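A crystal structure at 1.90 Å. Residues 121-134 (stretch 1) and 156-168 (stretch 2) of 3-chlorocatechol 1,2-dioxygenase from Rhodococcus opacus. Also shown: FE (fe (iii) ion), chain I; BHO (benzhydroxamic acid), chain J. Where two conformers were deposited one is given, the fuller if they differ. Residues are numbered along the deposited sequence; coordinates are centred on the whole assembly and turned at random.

Stretch 1 121-134: LLDMWQADAAGEYS
Stretch 2 156-168: RFTLRTIVPAPYE

Two strands pack face to face through apolar side chains at one end of this contact, and at the other a turn docks onto a loop through one backbone hydrogen bond and close packing, with the Q126 amide bonded to the strand between the two.

Strand 156-162 runs in the same general direction as the strand running through L121 to M124, with 24° between their axes. Their closest approach is 10.5 Å, too far for backbone pairing, so side chains fill the gap. L122 lies across from F157, with CA atoms 10.1 Å apart, and M124 across from L159, at 10.2 Å. All four CA-to-CB bonds point toward the other stretch, while the alternating residues L121, D123, W125, R156, T158 and R160 are out of reach.

L122 (chi1 m, chi2 p) places CD2 3.7 Å from CE2 of F157, whose chi1 is p. M124 (chi1 t, chi2 m, chi3 -96°) brings CE to 3.7 Å from CD2 of L159 (chi1 t, chi2 p).

Q126 marks the change to polar contact. With chi1 p, chi2 t and chi3 90°, its amide is held at both ends. T161 OG1, on a t rotamer, donates to Q126 OE1 at 2.7 Å. Q126 NE2 donates to I162 O at 3.0 Å, almost linearly at 178°, and also to A127 O within its own stretch at 3.1 Å.

The stretches then close in. A129 and A165 have CA atoms 4.8 Å apart. D128 to G131 form a type I turn, in which G131 N donates to D128 O at 2.9 Å. D128 O also accepts from A165 N at 3.3 Å, tying the turn to the loop. The CA-to-CB bond of D128 (chi1 p) points away from the other stretch, and the side chain braces its own turn: its OD1 accepts from A130 N at 2.8 Å and E132 N at 2.9 Å. D128 N donates to E132 O at 2.9 Å.

A127 O lies 3.4 Å from P164 CB. A165 CB packs against the turn, 3.2 Å from A129 O and 3.5 Å from G131 N. G131 has phi/psi of 78/22, a conformation that by itself calls for glycine. A CB there would also lie 2.9 Å from P166 O, a clash.

Y167 (chi1 t) sets CD2 3.1 Å from G131 O, which lies at the edge of its ring. The edge of Y133 (chi1 m) meets the face of Y167 in an offset edge-to-face pair, with centroids 5.8 Å apart and planes at 70°. Y133 OH binds FE at 1.9 Å, and BHO N binds the same FE at 1.7 Å.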

# COMPACT_ATOMS: atom_id res chain seq x y z
N LEU A 121 -35.82 3.71 4.04
CA LEU A 121 -35.09 3.44 5.27
C LEU A 121 -33.80 4.23 5.19
O LEU A 121 -33.12 4.21 4.14
CB LEU A 121 -34.77 1.94 5.44
CG LEU A 121 -35.82 0.87 5.87
CD1 LEU A 121 -37.29 1.28 5.78
CD2 LEU A 121 -35.61 -0.46 5.14
N LEU A 122 -33.49 4.97 6.26
CA LEU A 122 -32.24 5.76 6.30
C LEU A 122 -31.45 5.34 7.51
O LEU A 122 -31.99 5.28 8.62
CB LEU A 122 -32.51 7.28 6.35
CG LEU A 122 -33.23 7.96 5.19
CD1 LEU A 122 -34.74 7.93 5.43
CD2 LEU A 122 -32.76 9.36 5.00
N ASP A 123 -30.17 5.02 7.30
CA ASP A 123 -29.24 4.70 8.35
C ASP A 123 -28.39 5.95 8.50
O ASP A 123 -27.76 6.36 7.53
CB ASP A 123 -28.36 3.55 7.88
CG ASP A 123 -28.20 2.46 8.91
OD1 ASP A 123 -28.30 1.28 8.56
OD2 ASP A 123 -27.96 2.68 10.10
N MET A 124 -28.30 6.52 9.69
CA MET A 124 -27.48 7.74 9.86
C MET A 124 -26.47 7.54 10.97
O MET A 124 -26.79 6.90 11.95
CB MET A 124 -28.38 8.93 10.16
CG MET A 124 -27.76 10.33 9.91
SD MET A 124 -26.65 10.96 11.25
CE MET A 124 -27.76 12.02 12.20
N TRP A 125 -25.23 7.97 10.74
CA TRP A 125 -24.23 7.93 11.81
C TRP A 125 -23.42 9.19 11.76
O TRP A 125 -23.26 9.81 10.70
CB TRP A 125 -23.34 6.65 11.77
CG TRP A 125 -22.41 6.48 10.58
CD1 TRP A 125 -21.06 6.56 10.59
CD2 TRP A 125 -22.78 6.10 9.23
NE1 TRP A 125 -20.54 6.28 9.35
CE2 TRP A 125 -21.57 6.02 8.47
CE3 TRP A 125 -24.01 5.85 8.57
CZ2 TRP A 125 -21.54 5.71 7.09
CZ3 TRP A 125 -23.99 5.54 7.19
CH2 TRP A 125 -22.76 5.49 6.46
N GLN A 126 -22.89 9.58 12.92
CA GLN A 126 -22.17 10.83 13.02
C GLN A 126 -21.30 10.70 14.26
O GLN A 126 -21.55 9.85 15.11
CB GLN A 126 -23.14 12.02 13.19
CG GLN A 126 -23.92 11.98 14.56
CD GLN A 126 -24.70 13.24 14.81
OE1 GLN A 126 -25.86 13.35 14.43
NE2 GLN A 126 -24.07 14.20 15.49
N ALA A 127 -20.34 11.61 14.35
CA ALA A 127 -19.50 11.75 15.53
C ALA A 127 -20.22 12.59 16.57
O ALA A 127 -21.17 13.30 16.26
CB ALA A 127 -18.18 12.42 15.14
N ASP A 128 -19.74 12.53 17.82
CA ASP A 128 -20.33 13.34 18.86
C ASP A 128 -19.69 14.73 18.86
O ASP A 128 -18.92 15.07 17.96
CB ASP A 128 -20.19 12.62 20.25
CG ASP A 128 -18.77 12.63 20.79
OD1 ASP A 128 -17.82 13.17 20.17
OD2 ASP A 128 -18.50 12.07 21.87
N ALA A 129 -20.05 15.56 19.86
CA ALA A 129 -19.56 16.93 19.91
C ALA A 129 -18.06 17.03 20.21
O ALA A 129 -17.47 18.12 20.09
CB ALA A 129 -20.39 17.80 20.96
N ALA A 130 -17.44 15.92 20.59
CA ALA A 130 -15.98 15.87 20.70
C ALA A 130 -15.30 15.25 19.46
O ALA A 130 -14.09 15.04 19.46
CB ALA A 130 -15.51 15.18 22.04
N GLY A 131 -16.07 14.96 18.40
CA GLY A 131 -15.47 14.29 17.24
C GLY A 131 -15.21 12.78 17.36
O GLY A 131 -14.39 12.23 16.61
N GLU A 132 -15.91 12.09 18.26
CA GLU A 132 -15.69 10.65 18.44
C GLU A 132 -16.88 9.85 17.93
O GLU A 132 -18.02 10.25 18.12
CB GLU A 132 -15.54 10.31 19.93
CG GLU A 132 -14.37 11.02 20.66
CD GLU A 132 -13.02 10.58 20.11
OE1 GLU A 132 -12.80 9.37 19.99
OE2 GLU A 132 -12.18 11.45 19.77
N TYR A 133 -16.60 8.68 17.36
CA TYR A 133 -17.65 7.77 16.95
C TYR A 133 -17.82 6.60 17.91
O TYR A 133 -16.83 6.07 18.40
CB TYR A 133 -17.28 7.17 15.60
CG TYR A 133 -17.51 8.09 14.41
CD1 TYR A 133 -16.49 8.91 13.93
CD2 TYR A 133 -18.75 8.12 13.76
CE1 TYR A 133 -16.69 9.74 12.80
CE2 TYR A 133 -18.95 8.95 12.59
CZ TYR A 133 -17.91 9.72 12.15
OH TYR A 133 -18.10 10.54 11.07
N SER A 134 -19.06 6.16 18.12
CA SER A 134 -19.29 4.92 18.84
C SER A 134 -18.68 3.72 18.08
O SER A 134 -18.45 3.78 16.83
CB SER A 134 -20.79 4.71 19.19
OG SER A 134 -21.59 4.51 18.03
N ARG A 156 -41.29 12.33 4.45
CA ARG A 156 -40.64 13.24 5.38
C ARG A 156 -40.26 12.59 6.70
O ARG A 156 -40.81 11.56 7.11
CB ARG A 156 -41.55 14.44 5.66
CG ARG A 156 -41.70 15.39 4.47
CD ARG A 156 -42.58 16.63 4.77
NE ARG A 156 -42.74 17.46 3.57
CZ ARG A 156 -41.85 18.38 3.15
NH1 ARG A 156 -40.73 18.62 3.83
NH2 ARG A 156 -42.08 19.07 2.04
N PHE A 157 -39.33 13.23 7.40
CA PHE A 157 -39.05 12.86 8.79
C PHE A 157 -38.42 14.09 9.43
O PHE A 157 -37.90 15.00 8.74
CB PHE A 157 -38.07 11.64 8.89
CG PHE A 157 -36.70 11.91 8.28
CD1 PHE A 157 -35.69 12.53 9.02
CD2 PHE A 157 -36.43 11.57 6.96
CE1 PHE A 157 -34.44 12.77 8.46
CE2 PHE A 157 -35.18 11.81 6.37
CZ PHE A 157 -34.17 12.39 7.13
N THR A 158 -38.45 14.10 10.76
CA THR A 158 -37.79 15.13 11.54
C THR A 158 -36.91 14.36 12.48
O THR A 158 -37.37 13.39 13.10
CB THR A 158 -38.86 15.91 12.35
OG1 THR A 158 -39.66 16.70 11.45
CG2 THR A 158 -38.21 16.94 13.26
N LEU A 159 -35.65 14.79 12.59
CA LEU A 159 -34.68 14.06 13.41
C LEU A 159 -34.00 15.03 14.37
O LEU A 159 -33.51 16.08 13.93
CB LEU A 159 -33.65 13.35 12.50
CG LEU A 159 -32.47 12.60 13.19
CD1 LEU A 159 -32.99 11.46 14.03
CD2 LEU A 159 -31.47 12.09 12.15
N ARG A 160 -33.98 14.68 15.66
CA ARG A 160 -33.25 15.48 16.64
C ARG A 160 -31.87 14.87 16.95
O ARG A 160 -31.74 13.69 17.27
CB ARG A 160 -34.05 15.64 17.94
CG ARG A 160 -33.29 16.36 19.03
CD ARG A 160 -34.11 16.73 20.28
NE ARG A 160 -33.33 16.45 21.50
CZ ARG A 160 -33.72 15.62 22.49
NH1 ARG A 160 -34.91 15.02 22.43
NH2 ARG A 160 -32.94 15.41 23.55
N THR A 161 -30.85 15.70 16.89
CA THR A 161 -29.53 15.25 17.22
C THR A 161 -28.74 16.44 17.75
O THR A 161 -29.34 17.41 18.25
CB THR A 161 -28.92 14.54 15.99
OG1 THR A 161 -27.65 14.02 16.32
CG2 THR A 161 -28.69 15.49 14.79
N ILE A 162 -27.42 16.34 17.73
CA ILE A 162 -26.54 17.41 18.14
C ILE A 162 -25.64 17.68 16.95
O ILE A 162 -25.45 16.78 16.13
CB ILE A 162 -25.81 16.96 19.45
CG1 ILE A 162 -26.64 17.47 20.64
CG2 ILE A 162 -24.38 17.43 19.52
CD1 ILE A 162 -26.54 16.59 21.89
N VAL A 163 -25.17 18.91 16.77
CA VAL A 163 -24.21 19.21 15.69
C VAL A 163 -22.90 18.49 15.95
O VAL A 163 -22.28 18.70 17.00
CB VAL A 163 -23.97 20.75 15.52
CG1 VAL A 163 -23.05 21.03 14.34
CG2 VAL A 163 -25.31 21.47 15.31
N PRO A 164 -22.46 17.61 15.01
CA PRO A 164 -21.21 16.89 15.22
C PRO A 164 -20.04 17.87 15.14
O PRO A 164 -20.14 18.87 14.45
CB PRO A 164 -21.13 15.89 14.02
CG PRO A 164 -21.95 16.59 12.91
CD PRO A 164 -23.06 17.34 13.68
N ALA A 165 -18.96 17.58 15.86
CA ALA A 165 -17.70 18.28 15.68
C ALA A 165 -16.95 17.75 14.45
O ALA A 165 -17.11 16.60 14.09
CB ALA A 165 -16.80 18.08 16.92
N PRO A 166 -16.09 18.58 13.87
CA PRO A 166 -15.08 18.08 12.94
C PRO A 166 -14.20 17.05 13.65
O PRO A 166 -14.11 17.05 14.87
CB PRO A 166 -14.23 19.31 12.64
CG PRO A 166 -15.02 20.49 13.03
CD PRO A 166 -16.03 20.05 14.05
N TYR A 167 -13.56 16.19 12.83
CA TYR A 167 -12.85 14.96 13.21
C TYR A 167 -11.37 15.11 12.74
O TYR A 167 -11.17 15.54 11.60
CB TYR A 167 -13.52 13.78 12.43
CG TYR A 167 -12.92 12.39 12.68
CD1 TYR A 167 -12.06 11.78 11.74
CD2 TYR A 167 -13.23 11.68 13.84
CE1 TYR A 167 -11.50 10.50 12.00
CE2 TYR A 167 -12.69 10.41 14.08
CZ TYR A 167 -11.81 9.84 13.17
OH TYR A 167 -11.28 8.59 13.45
N GLU A 168 -10.36 14.79 13.58
CA GLU A 168 -9.02 14.56 13.10
C GLU A 168 -8.76 13.05 12.96
O GLU A 168 -9.08 12.27 13.86
CB GLU A 168 -8.00 15.17 14.09
CG GLU A 168 -7.19 16.33 13.53
CD GLU A 168 -6.00 16.72 14.39
OE1 GLU A 168 -6.20 17.01 15.59
OE2 GLU A 168 -4.86 16.76 13.84
FE FE I . -17.32 10.51 9.32
C1 BHO J . -14.21 9.25 7.36
C2 BHO J . -13.82 9.20 5.94
C3 BHO J . -12.50 8.87 5.62
C4 BHO J . -11.58 8.62 6.65
C5 BHO J . -11.96 8.69 7.98
C6 BHO J . -13.27 9.01 8.35
C BHO J . -15.62 9.60 7.70
O1 BHO J . -16.21 10.28 6.92
N BHO J . -16.27 9.26 8.80
O2 BHO J . -16.30 8.11 9.27